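Alpha-1,2-mannosidase (Trichoderma reesei, PDB 1HCU) probably trims terminal alpha-1,2-linked mannose residues from high-mannose N-glycans in a calcium-dependent hydrolysis, as a glycosyl hydrolase of family 47. Local coordinates at residues E249-K253 and V482-E486. Numbering follows the deposited sequence.
Sequences EYLIK and VFNTE. With CA (calcium ion), chain H.
A buried, polar helix-to-hairpin contact deep in the (alpha/alpha)7 barrel of this family 47 mannosidase joins barrel helix 245-257 to the C-terminal beta-hairpin (481-483 with 489-491) that plugs the barrel and carries the calcium site at its turn. Residues 249-253 are helical; 482-483 are extended, and the chain turns at Asn484-Thr485. CA atoms approach to 6.9 Å at Lys253-Val482 and 7.8 Å at both Tyr250-Asn484 and Glu249-Thr485, so long side chains bridge the gap. Lys253, m at chi1 and then fully extended (ttt), donates from NZ to Phe483 O (2.6 Å) and forms a salt bridge with Glu249 OE1 (2.7 Å), one helical turn back. Tyr250 (chi1 m) points the hydroxyl end of its ring at the turn, OH accepting from Thr485 N (2.8 Å). Asn484 OD1 accepts from Glu486 N (2.7 Å), an Asx turn, while its ND2 reaches Ile103 O and Glu184. Where the two CA traces come nearest, Val482 CG1 packs on Lys253 CB (4.0 Å). Thr485 binds calcium through O (2.7 Å) and OG1 (2.9 Å), with four waters completing the modelled shell. Extended Glu249 (chi1, chi2 t) reaches this shell: its OE2 accepts from Thr485 OG1 (2.8 Å) and from calcium-bound water 1 (2.9 Å).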
loop_
_atom_site.group_PDB
_atom_site.type_symbol
_atom_site.label_atom_id
_atom_site.label_comp_id
_atom_site.label_asym_id
_atom_site.label_seq_id
_atom_site.Cartn_x
_atom_site.Cartn_y
_atom_site.Cartn_z
ATOM N N GLU A 249 -9.806 1.325 0.168
ATOM C CA GLU A 249 -8.875 2.190 0.895
ATOM C C GLU A 249 -8.997 3.658 0.471
ATOM O O GLU A 249 -9.130 4.546 1.317
ATOM C CB GLU A 249 -7.423 1.711 0.672
ATOM C CG GLU A 249 -6.322 2.480 1.430
ATOM C CD GLU A 249 -4.900 2.044 1.028
ATOM O OE1 GLU A 249 -3.914 2.695 1.458
ATOM O OE2 GLU A 249 -4.768 1.049 0.282
ATOM N N TYR A 250 -8.940 3.916 -0.833
ATOM C CA TYR A 250 -9.003 5.288 -1.328
ATOM C C TYR A 250 -10.355 5.964 -1.145
ATOM O O TYR A 250 -10.450 7.189 -1.176
ATOM C CB TYR A 250 -8.580 5.356 -2.804
ATOM C CG TYR A 250 -7.077 5.472 -3.019
ATOM C CD1 TYR A 250 -6.544 5.671 -4.301
ATOM C CD2 TYR A 250 -6.186 5.347 -1.956
ATOM C CE1 TYR A 250 -5.158 5.730 -4.513
ATOM C CE2 TYR A 250 -4.797 5.407 -2.160
ATOM C CZ TYR A 250 -4.293 5.591 -3.433
ATOM O OH TYR A 250 -2.931 5.592 -3.617
ATOM N N LEU A 251 -11.398 5.170 -0.946
ATOM C CA LEU A 251 -12.727 5.713 -0.739
ATOM C C LEU A 251 -12.749 6.607 0.502
ATOM O O LEU A 251 -13.184 7.762 0.443
ATOM C CB LEU A 251 -13.727 4.576 -0.575
ATOM C CG LEU A 251 -14.819 4.348 -1.626
ATOM C CD1 LEU A 251 -14.364 4.639 -3.028
ATOM C CD2 LEU A 251 -15.263 2.908 -1.492
ATOM N N ILE A 252 -12.270 6.078 1.623
ATOM C CA ILE A 252 -12.248 6.852 2.857
ATOM C C ILE A 252 -11.108 7.874 2.837
ATOM O O ILE A 252 -11.215 8.941 3.448
ATOM C CB ILE A 252 -12.096 5.926 4.092
ATOM C CG1 ILE A 252 -12.259 6.727 5.389
ATOM C CG2 ILE A 252 -10.748 5.239 4.055
ATOM C CD1 ILE A 252 -13.633 7.330 5.577
ATOM N N LYS A 253 -10.025 7.566 2.128
ATOM C CA LYS A 253 -8.906 8.501 2.077
ATOM C C LYS A 253 -9.233 9.772 1.298
ATOM O O LYS A 253 -8.688 10.838 1.588
ATOM C CB LYS A 253 -7.651 7.818 1.523
ATOM C CG LYS A 253 -7.008 6.881 2.544
ATOM C CD LYS A 253 -5.647 6.369 2.098
ATOM C CE LYS A 253 -4.997 5.520 3.187
ATOM N NZ LYS A 253 -3.645 5.028 2.770
ATOM N N VAL A 482 -2.286 12.808 4.120
ATOM C CA VAL A 482 -2.971 11.556 3.828
ATOM C C VAL A 482 -2.028 10.636 3.082
ATOM O O VAL A 482 -1.474 11.018 2.051
ATOM C CB VAL A 482 -4.205 11.764 2.923
ATOM C CG1 VAL A 482 -5.025 10.473 2.863
ATOM C CG2 VAL A 482 -5.043 12.908 3.437
ATOM N N PHE A 483 -1.856 9.419 3.592
ATOM C CA PHE A 483 -0.970 8.458 2.944
ATOM C C PHE A 483 -1.645 7.791 1.745
ATOM O O PHE A 483 -2.789 7.318 1.836
ATOM C CB PHE A 483 -0.521 7.371 3.923
ATOM C CG PHE A 483 0.419 7.850 5.001
ATOM C CD1 PHE A 483 -0.058 8.161 6.271
ATOM C CD2 PHE A 483 1.786 7.950 4.759
ATOM C CE1 PHE A 483 0.820 8.561 7.292
ATOM C CE2 PHE A 483 2.668 8.347 5.769
ATOM C CZ PHE A 483 2.182 8.652 7.038
ATOM N N ASN A 484 -0.934 7.765 0.618
ATOM C CA ASN A 484 -1.450 7.127 -0.579
ATOM C C ASN A 484 -1.179 5.644 -0.335
ATOM O O ASN A 484 -0.622 5.284 0.700
ATOM C CB ASN A 484 -0.735 7.661 -1.838
ATOM C CG ASN A 484 0.455 6.812 -2.266
ATOM O OD1 ASN A 484 1.252 6.359 -1.445
ATOM N ND2 ASN A 484 0.586 6.616 -3.568
ATOM N N THR A 485 -1.560 4.783 -1.263
ATOM C CA THR A 485 -1.368 3.354 -1.050
ATOM C C THR A 485 0.089 2.887 -0.947
ATOM O O THR A 485 0.353 1.804 -0.446
ATOM C CB THR A 485 -2.102 2.555 -2.141
ATOM O OG1 THR A 485 -2.680 1.392 -1.553
ATOM C CG2 THR A 485 -1.156 2.142 -3.255
ATOM N N GLU A 486 1.034 3.703 -1.406
ATOM C CA GLU A 486 2.448 3.328 -1.351
ATOM C C GLU A 486 3.137 4.138 -0.249
ATOM O O GLU A 486 4.314 4.492 -0.348
ATOM C CB GLU A 486 3.122 3.598 -2.709
ATOM C CG GLU A 486 4.510 2.986 -2.877
ATOM C CD GLU A 486 4.473 1.505 -3.260
ATOM O OE1 GLU A 486 3.381 0.898 -3.242
ATOM O OE2 GLU A 486 5.551 0.951 -3.579
HETATM CA CA CA H . -1.041 -0.510 -0.173
HETATM O O HOH W 1 -3.478 -1.518 0.515
HETATM O O HOH W 2 -0.934 -1.080 -2.961
HETATM O O HOH W 3 -0.697 -3.179 -0.864
HETATM O O HOH W 4 0.719 -1.075 1.881
#